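Local atomic coordinates of N-acetylglucosamine 2-epimerase (Xylella fastidiosa, PDB entry 3GT5), a protein that probably catalyses the epimerisation of an N-acylated glucosamine or a related sugar at C2. Residues L183-E187 / I259-Y263; L201-T206 / W253-L257; A62-L66 / C124-V128. One frame throughout, in Å; residues are numbered along the deposited sequence.

Contact 1. Residues L183-E187 / I259-Y263; sequences LAAYE and ILDRY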
loop_
_atom_site.group_PDB
_atom_site.type_symbol
_atom_site.label_atom_id
_atom_site.label_comp_id
_atom_site.label_asym_id
_atom_site.label_seq_id
_atom_site.Cartn_x
_atom_site.Cartn_y
_atom_site.Cartn_z
ATOM N N LEU A 183 -5.823 -10.907 -0.601
ATOM C CA LEU A 183 -5.297 -11.483 -1.818
ATOM C C LEU A 183 -3.940 -12.159 -1.585
ATOM O O LEU A 183 -3.719 -13.293 -2.039
ATOM C CB LEU A 183 -5.205 -10.441 -2.928
ATOM C CG LEU A 183 -6.517 -9.946 -3.524
ATOM C CD1 LEU A 183 -6.333 -8.617 -4.324
ATOM C CD2 LEU A 183 -7.175 -11.038 -4.370
ATOM N N ALA A 184 -3.032 -11.481 -0.880
ATOM C CA ALA A 184 -1.740 -12.073 -0.506
ATOM C C ALA A 184 -1.907 -13.356 0.333
ATOM O O ALA A 184 -1.178 -14.338 0.126
ATOM C CB ALA A 184 -0.907 -11.075 0.243
ATOM N N ALA A 185 -2.871 -13.335 1.265
ATOM C CA ALA A 185 -3.143 -14.468 2.172
ATOM C C ALA A 185 -3.607 -15.671 1.341
ATOM O O ALA A 185 -3.209 -16.839 1.617
ATOM C CB ALA A 185 -4.195 -14.069 3.221
ATOM N N TYR A 186 -4.465 -15.393 0.357
ATOM C CA TYR A 186 -4.943 -16.429 -0.558
ATOM C C TYR A 186 -3.798 -17.013 -1.379
ATOM O O TYR A 186 -3.682 -18.232 -1.530
ATOM C CB TYR A 186 -5.994 -15.897 -1.509
ATOM C CG TYR A 186 -6.351 -16.857 -2.624
ATOM C CD1 TYR A 186 -7.071 -18.008 -2.356
ATOM C CD2 TYR A 186 -5.950 -16.621 -3.950
ATOM C CE1 TYR A 186 -7.397 -18.911 -3.387
ATOM C CE2 TYR A 186 -6.293 -17.517 -4.976
ATOM C CZ TYR A 186 -7.008 -18.649 -4.679
ATOM O OH TYR A 186 -7.356 -19.507 -5.709
ATOM N N GLU A 187 -2.959 -16.128 -1.905
ATOM C CA GLU A 187 -1.843 -16.551 -2.747
ATOM C C GLU A 187 -0.891 -17.422 -1.939
ATOM O O GLU A 187 -0.354 -18.414 -2.458
ATOM C CB GLU A 187 -1.114 -15.330 -3.321
ATOM C CG GLU A 187 -1.891 -14.584 -4.369
ATOM C CD GLU A 187 -1.253 -13.270 -4.761
ATOM O OE1 GLU A 187 -0.335 -12.784 -4.057
ATOM O OE2 GLU A 187 -1.682 -12.703 -5.792
ATOM N N ILE A 259 -6.146 -7.885 -10.141
ATOM C CA ILE A 259 -5.570 -9.065 -9.455
ATOM C C ILE A 259 -6.730 -10.020 -9.104
ATOM O O ILE A 259 -6.622 -11.218 -9.315
ATOM C CB ILE A 259 -4.779 -8.680 -8.216
ATOM C CG1 ILE A 259 -3.548 -7.843 -8.614
ATOM C CG2 ILE A 259 -4.327 -9.963 -7.447
ATOM C CD1 ILE A 259 -2.803 -7.218 -7.459
ATOM N N LEU A 260 -7.854 -9.485 -8.645
ATOM C CA LEU A 260 -9.017 -10.339 -8.385
ATOM C C LEU A 260 -9.469 -11.064 -9.642
ATOM O O LEU A 260 -9.844 -12.242 -9.583
ATOM C CB LEU A 260 -10.167 -9.545 -7.804
ATOM C CG LEU A 260 -10.031 -9.246 -6.316
ATOM C CD1 LEU A 260 -10.864 -8.008 -5.950
ATOM C CD2 LEU A 260 -10.465 -10.462 -5.453
ATOM N N ASP A 261 -9.406 -10.368 -10.784
ATOM C CA ASP A 261 -9.876 -10.900 -12.075
ATOM C C ASP A 261 -9.032 -12.100 -12.549
ATOM O O ASP A 261 -9.474 -12.927 -13.385
ATOM C CB ASP A 261 -9.848 -9.771 -13.097
ATOM C CG ASP A 261 -10.186 -10.214 -14.509
ATOM O OD1 ASP A 261 -11.375 -10.417 -14.815
ATOM O OD2 ASP A 261 -9.241 -10.311 -15.345
ATOM N N ARG A 262 -7.810 -12.144 -12.088
ATOM C CA ARG A 262 -6.905 -13.266 -12.296
ATOM C C ARG A 262 -7.362 -14.554 -11.579
ATOM O O ARG A 262 -7.134 -15.676 -12.086
ATOM C CB ARG A 262 -5.505 -12.836 -11.849
ATOM C CG ARG A 262 -4.341 -13.524 -12.462
ATOM C CD ARG A 262 -3.034 -13.076 -11.741
ATOM N NE ARG A 262 -2.656 -11.719 -12.146
ATOM C CZ ARG A 262 -1.905 -10.854 -11.462
ATOM N NH1 ARG A 262 -1.417 -11.128 -10.264
ATOM N NH2 ARG A 262 -1.660 -9.673 -11.999
ATOM N N TYR A 263 -7.989 -14.403 -10.408
ATOM C CA TYR A 263 -8.325 -15.532 -9.537
ATOM C C TYR A 263 -9.816 -15.846 -9.500
ATOM O O TYR A 263 -10.215 -16.933 -9.043
ATOM C CB TYR A 263 -7.837 -15.259 -8.108
ATOM C CG TYR A 263 -6.352 -15.094 -7.995
ATOM C CD1 TYR A 263 -5.484 -16.042 -8.509
ATOM C CD2 TYR A 263 -5.811 -13.969 -7.385
ATOM C CE1 TYR A 263 -4.130 -15.876 -8.421
ATOM C CE2 TYR A 263 -4.461 -13.806 -7.285
ATOM C CZ TYR A 263 -3.635 -14.745 -7.807
ATOM O OH TYR A 263 -2.306 -14.540 -7.689
HETATM O O HOH W 1 -7.911 -18.814 -8.271
#
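Y263 meets helix 172-189 in two ways at once: its hydroxyl donates a hydrogen bond to OE2 of E187, and its ring takes the edge of Y186 on one face. The OH to OE2 distance is 2.7 Å, and the proton arrives on the anti side of the carboxylate, 34° out of its plane. The phenol ring and carboxylate stand nearly upright to each other, their planes 76° apart. CE2 of Y186 sits over the rim of the Y263 ring, 3.9 Å from CG, in a T-shaped stack with centroids 5.4 Å apart. A chi1 of 170° sets CG of Y186 opposite the backbone N and turns the ring edge to Y263. Beyond the stack a water ties the pair again, lying 2.7 Å from OH of Y186 and donating to the carbonyl O of Y263. L183 forks between two neighbours: CD2 meets CD2 of L260 at 3.5 Å, the two side chains crossing at about a right angle, and CD1 meets CG2 of I259 at 3.9 Å. Helices 172-189 and 247-263 run roughly parallel here, their segment axes 11.7 Å apart, as neighbours in the ring of an (alpha/alpha)6 barrel would. In a second shell, OE1 of E187 forms a salt bridge with K127, which would hold the carboxylate in place. L195 of helix 192-211 packs on both L183 and Y186. With both oxygens engaged, and with R262 nearby but itself salt-bridged to E385, the glutamate is probably held as an anion, a strong acceptor for the tyrosine hydroxyl.

Contact 2. Residues L201-T206 / W253-L257; sequences LADRIT and WAKLL
The carbonyl O of A202 is gripped twice by T206: by the backbone N at 2.9 Å and by OG1 at 2.8 Å, from opposite faces of the carbonyl plane. This double hold lies where helix 192-211 packs against helix 247-263, two helices of a probable (alpha/alpha)6 barrel, and the segments run roughly antiparallel at 145°. Placing OG1 between the backbone N and the carbonyl carbon (chi1 71°) brings the hydroxyl back onto A202 and leaves the methyl, CG2, to press on W253. CG2 lies over one face of the indole, 3.5 Å from CD2, while L256 of the tryptophan's own helix lies over the opposite face, so the ring is sandwiched. I205 crosses the indole at about a right angle, its CG2 3.6 Å from CZ2. A wider, pi-type turn spans 204-206, where I205 and T206 both reach the same ring. At the far end of the indole, CZ3 comes within 3.6 Å of CA of A202. The polar end is satisfied elsewhere, since NE1 of W253 is hydrogen-bonded to Q172. W268, from a loop, packs on both T206 and L257. L257 fills the next turn: its CD2 lies 3.7 Å from CB of A202 and meets the threonine tip to tip, 3.9 Å from OG1.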
loop_
_atom_site.group_PDB
_atom_site.type_symbol
_atom_site.label_atom_id
_atom_site.label_comp_id
_atom_site.label_asym_id
_atom_site.label_seq_id
_atom_site.Cartn_x
_atom_site.Cartn_y
_atom_site.Cartn_z
ATOM N N LEU A 201 -14.970 -7.127 -0.031
ATOM C CA LEU A 201 -14.429 -5.773 0.249
ATOM C C LEU A 201 -14.385 -4.954 -1.035
ATOM O O LEU A 201 -14.819 -3.784 -1.055
ATOM C CB LEU A 201 -13.030 -5.852 0.853
ATOM C CG LEU A 201 -12.831 -6.500 2.218
ATOM C CD1 LEU A 201 -11.312 -6.592 2.584
ATOM C CD2 LEU A 201 -13.631 -5.785 3.338
ATOM N N ALA A 202 -13.843 -5.537 -2.114
ATOM C CA ALA A 202 -13.857 -4.838 -3.423
ATOM C C ALA A 202 -15.254 -4.443 -3.919
ATOM O O ALA A 202 -15.476 -3.339 -4.375
ATOM C CB ALA A 202 -13.118 -5.654 -4.507
ATOM N N ASP A 203 -16.210 -5.346 -3.792
ATOM C CA ASP A 203 -17.560 -5.067 -4.216
ATOM C C ASP A 203 -18.167 -3.913 -3.404
ATOM O O ASP A 203 -18.708 -2.934 -3.973
ATOM C CB ASP A 203 -18.395 -6.306 -4.046
ATOM C CG ASP A 203 -19.879 -6.019 -4.260
ATOM O OD1 ASP A 203 -20.229 -5.477 -5.307
ATOM O OD2 ASP A 203 -20.678 -6.242 -3.303
ATOM N N ARG A 204 -18.033 -3.998 -2.094
ATOM C CA ARG A 204 -18.640 -2.988 -1.205
ATOM C C ARG A 204 -18.012 -1.616 -1.446
ATOM O O ARG A 204 -18.723 -0.603 -1.536
ATOM C CB ARG A 204 -18.509 -3.380 0.257
ATOM C CG ARG A 204 -19.288 -4.609 0.669
ATOM C CD ARG A 204 -20.770 -4.533 0.375
ATOM N NE ARG A 204 -21.393 -5.738 0.955
ATOM C CZ ARG A 204 -21.455 -6.916 0.341
ATOM N NH1 ARG A 204 -21.002 -7.038 -0.894
ATOM N NH2 ARG A 204 -21.998 -7.979 0.951
ATOM N N ILE A 205 -16.700 -1.562 -1.547
ATOM C CA ILE A 205 -16.042 -0.241 -1.764
ATOM C C ILE A 205 -16.218 0.282 -3.218
ATOM O O ILE A 205 -16.616 1.450 -3.439
ATOM C CB ILE A 205 -14.546 -0.291 -1.404
ATOM C CG1 ILE A 205 -14.319 -0.632 0.076
ATOM C CG2 ILE A 205 -13.832 1.065 -1.765
ATOM C CD1 ILE A 205 -14.870 0.402 1.148
ATOM N N THR A 206 -15.816 -0.499 -4.219
ATOM C CA THR A 206 -15.715 0.036 -5.586
ATOM C C THR A 206 -17.073 0.104 -6.315
ATOM O O THR A 206 -17.155 0.763 -7.298
ATOM C CB THR A 206 -14.683 -0.681 -6.460
ATOM O OG1 THR A 206 -15.185 -2.008 -6.779
ATOM C CG2 THR A 206 -13.336 -0.746 -5.762
ATOM N N TRP A 253 -7.090 0.696 -6.456
ATOM C CA TRP A 253 -8.251 -0.212 -6.556
ATOM C C TRP A 253 -8.339 -0.881 -7.936
ATOM O O TRP A 253 -8.689 -2.071 -8.047
ATOM C CB TRP A 253 -9.546 0.535 -6.246
ATOM C CG TRP A 253 -9.936 0.506 -4.824
ATOM C CD1 TRP A 253 -10.007 1.563 -3.956
ATOM C CD2 TRP A 253 -10.297 -0.657 -4.071
ATOM N NE1 TRP A 253 -10.388 1.132 -2.717
ATOM C CE2 TRP A 253 -10.602 -0.225 -2.763
ATOM C CE3 TRP A 253 -10.397 -2.029 -4.385
ATOM C CZ2 TRP A 253 -10.986 -1.118 -1.731
ATOM C CZ3 TRP A 253 -10.792 -2.912 -3.362
ATOM C CH2 TRP A 253 -11.102 -2.448 -2.071
ATOM N N ALA A 254 -8.063 -0.131 -9.004
ATOM C CA ALA A 254 -8.072 -0.698 -10.342
ATOM C C ALA A 254 -7.108 -1.891 -10.418
ATOM O O ALA A 254 -7.453 -2.958 -10.980
ATOM C CB ALA A 254 -7.736 0.335 -11.400
ATOM N N LYS A 255 -5.932 -1.734 -9.828
ATOM C CA LYS A 255 -4.949 -2.817 -9.742
ATOM C C LYS A 255 -5.486 -4.011 -8.945
ATOM O O LYS A 255 -5.387 -5.174 -9.382
ATOM C CB LYS A 255 -3.665 -2.281 -9.124
ATOM C CG LYS A 255 -2.490 -3.281 -9.053
ATOM C CD LYS A 255 -1.432 -2.910 -8.012
ATOM C CE LYS A 255 -1.922 -3.104 -6.609
ATOM N NZ LYS A 255 -1.031 -2.474 -5.679
ATOM N N LEU A 256 -6.043 -3.740 -7.772
ATOM C CA LEU A 256 -6.588 -4.823 -6.955
ATOM C C LEU A 256 -7.724 -5.566 -7.659
ATOM O O LEU A 256 -7.820 -6.809 -7.561
ATOM C CB LEU A 256 -7.058 -4.299 -5.599
ATOM C CG LEU A 256 -5.990 -3.744 -4.677
ATOM C CD1 LEU A 256 -6.727 -3.189 -3.447
ATOM C CD2 LEU A 256 -4.851 -4.778 -4.258
ATOM N N LEU A 257 -8.590 -4.848 -8.379
ATOM C CA LEU A 257 -9.674 -5.491 -9.142
ATOM C C LEU A 257 -9.109 -6.373 -10.262
ATOM O O LEU A 257 -9.688 -7.436 -10.588
ATOM C CB LEU A 257 -10.595 -4.437 -9.766
ATOM C CG LEU A 257 -11.366 -3.576 -8.793
ATOM C CD1 LEU A 257 -12.202 -2.495 -9.542
ATOM C CD2 LEU A 257 -12.296 -4.418 -7.902
#

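Contact 3. Residues A62-L66 / C124-V128; sequences AMAYL and CGLKV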
loop_
_atom_site.group_PDB
_atom_site.type_symbol
_atom_site.label_atom_id
_atom_site.label_comp_id
_atom_site.label_asym_id
_atom_site.label_seq_id
_atom_site.Cartn_x
_atom_site.Cartn_y
_atom_site.Cartn_z
ATOM N N ALA A 62 10.727 -10.087 1.721
ATOM C CA ALA A 62 10.095 -11.327 1.211
ATOM C C ALA A 62 9.957 -11.346 -0.284
ATOM O O ALA A 62 10.322 -12.314 -0.900
ATOM C CB ALA A 62 8.753 -11.586 1.871
ATOM N N MET A 63 9.443 -10.259 -0.889
ATOM C CA MET A 63 9.259 -10.217 -2.318
ATOM C C MET A 63 10.637 -10.215 -3.034
ATOM O O MET A 63 10.810 -10.853 -4.066
ATOM C CB MET A 63 8.393 -9.011 -2.694
ATOM C CG MET A 63 6.968 -9.086 -2.093
ATOM S SD MET A 63 5.931 -10.512 -2.622
ATOM C CE MET A 63 5.768 -10.012 -4.313
ATOM N N ALA A 64 11.623 -9.539 -2.462
ATOM C CA ALA A 64 12.997 -9.597 -2.990
ATOM C C ALA A 64 13.625 -10.991 -2.911
ATOM O O ALA A 64 14.254 -11.425 -3.862
ATOM C CB ALA A 64 13.881 -8.573 -2.327
ATOM N N TYR A 65 13.442 -11.687 -1.800
ATOM C CA TYR A 65 13.916 -13.072 -1.707
ATOM C C TYR A 65 13.262 -13.967 -2.765
ATOM O O TYR A 65 13.961 -14.753 -3.410
ATOM C CB TYR A 65 13.650 -13.633 -0.335
ATOM C CG TYR A 65 13.957 -15.107 -0.257
ATOM C CD1 TYR A 65 15.268 -15.564 -0.209
ATOM C CD2 TYR A 65 12.937 -16.018 -0.214
ATOM C CE1 TYR A 65 15.542 -16.931 -0.102
ATOM C CE2 TYR A 65 13.175 -17.368 -0.123
ATOM C CZ TYR A 65 14.468 -17.818 -0.083
ATOM O OH TYR A 65 14.656 -19.161 0.021
ATOM N N LEU A 66 11.942 -13.838 -2.974
ATOM C CA LEU A 66 11.216 -14.619 -3.993
ATOM C C LEU A 66 11.708 -14.308 -5.407
ATOM O O LEU A 66 11.741 -15.176 -6.275
ATOM C CB LEU A 66 9.696 -14.389 -3.900
ATOM C CG LEU A 66 9.026 -14.969 -2.660
ATOM C CD1 LEU A 66 7.528 -14.681 -2.684
ATOM C CD2 LEU A 66 9.281 -16.510 -2.482
ATOM N N CYS A 124 3.376 -12.903 3.515
ATOM C CA CYS A 124 4.744 -12.933 2.989
ATOM C C CYS A 124 5.613 -13.979 3.697
ATOM O O CYS A 124 6.368 -14.711 3.013
ATOM C CB CYS A 124 5.414 -11.572 3.093
ATOM S SG CYS A 124 4.742 -10.385 1.935
ATOM N N GLY A 125 5.516 -14.066 5.024
ATOM C CA GLY A 125 6.226 -15.083 5.791
ATOM C C GLY A 125 5.915 -16.498 5.326
ATOM O O GLY A 125 6.840 -17.330 5.186
ATOM N N LEU A 126 4.638 -16.807 5.091
ATOM C CA LEU A 126 4.271 -18.138 4.599
ATOM C C LEU A 126 4.810 -18.372 3.172
ATOM O O LEU A 126 5.291 -19.475 2.872
ATOM C CB LEU A 126 2.740 -18.330 4.673
ATOM C CG LEU A 126 2.160 -19.691 4.310
ATOM C CD1 LEU A 126 2.804 -20.797 5.175
ATOM C CD2 LEU A 126 0.659 -19.673 4.447
ATOM N N LYS A 127 4.746 -17.350 2.304
ATOM C CA LYS A 127 5.255 -17.453 0.952
ATOM C C LYS A 127 6.720 -17.845 0.904
ATOM O O LYS A 127 7.112 -18.496 -0.057
ATOM C CB LYS A 127 5.090 -16.140 0.178
ATOM C CG LYS A 127 3.644 -15.838 -0.288
ATOM C CD LYS A 127 3.520 -14.548 -1.118
ATOM C CE LYS A 127 2.028 -14.284 -1.499
ATOM N NZ LYS A 127 1.885 -13.092 -2.368
ATOM N N VAL A 128 7.512 -17.428 1.889
ATOM C CA VAL A 128 8.965 -17.727 1.913
ATOM C C VAL A 128 9.257 -19.002 2.690
ATOM O O VAL A 128 10.402 -19.364 2.902
ATOM C CB VAL A 128 9.842 -16.546 2.374
ATOM C CG1 VAL A 128 9.516 -15.298 1.570
ATOM C CG2 VAL A 128 9.775 -16.318 3.896
HETATM O O HOH W 2 11.995 -20.603 0.590
#
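A62 and C124 bring the two helices close, with CA atoms 5.9 Å apart and the CB atoms facing each other at 3.6 Å. Small side chains on both sides permit this approach. The sulfur of C124, turned beside its own backbone N, takes a secondary part, and CB does most of the touching. One turn along, V128 points CG1 into the group formed by A62, Y65 and L66: this methyl lies 3.8 Å from CB of A62, 3.9 Å from CD2 of Y65 and 4.2 Å from CD2 of L66. Against the tyrosine the approach is oblique, the two side chains slanting past each other. The first torsion of Y65, 172°, lays the ring along this flank and brings its hydroxyl level with the carbonyl O of V128. There a water lies at the edge of the ring and in its plane, 3.1 Å from OH of Y65, and donates to the carbonyl O of V128. On the other flank L66 and K127 cross at about a right angle. CD1 of the leucine meets CB of the lysine at 4.0 Å, and CD2 rests 3.8 Å from the carbonyl O of K127. The aliphatic chain of K127 is fully extended beyond CG, which carries NZ away from this interface to a salt bridge with E187 on helix 172-189. V128 is where the chain leaves helical geometry after 112-127, so the water takes up a carbonyl at the helix end. Helix 71-88 closes over Y65 and V128 through L74. Helix 51-68 thus lies against the C-terminal end of helix 112-127, as expected of an (alpha/alpha)6 barrel, the fold of this epimerase family.

In the fold
Contacts 1 and 2 share helix 247-263, using successive parts of it against helices 172-189 and 192-211, which follow each other in the chain. Their centres are 12 Å apart and they touch where CD1 of L260 packs 3.6 Å from CB of A202. Contact 3, centred about 16 Å from contact 1, joins it through a salt bridge of 2.8 Å between NZ of K127 and OE1 of E187. Contacts 2 and 3 do not meet: their centres are about 24 Å apart and their nearest atoms about 10 Å. Contact 1 therefore links the other two. Contacts 1 and 3 each pair helices that are neighbours in space but separated by another helix in sequence.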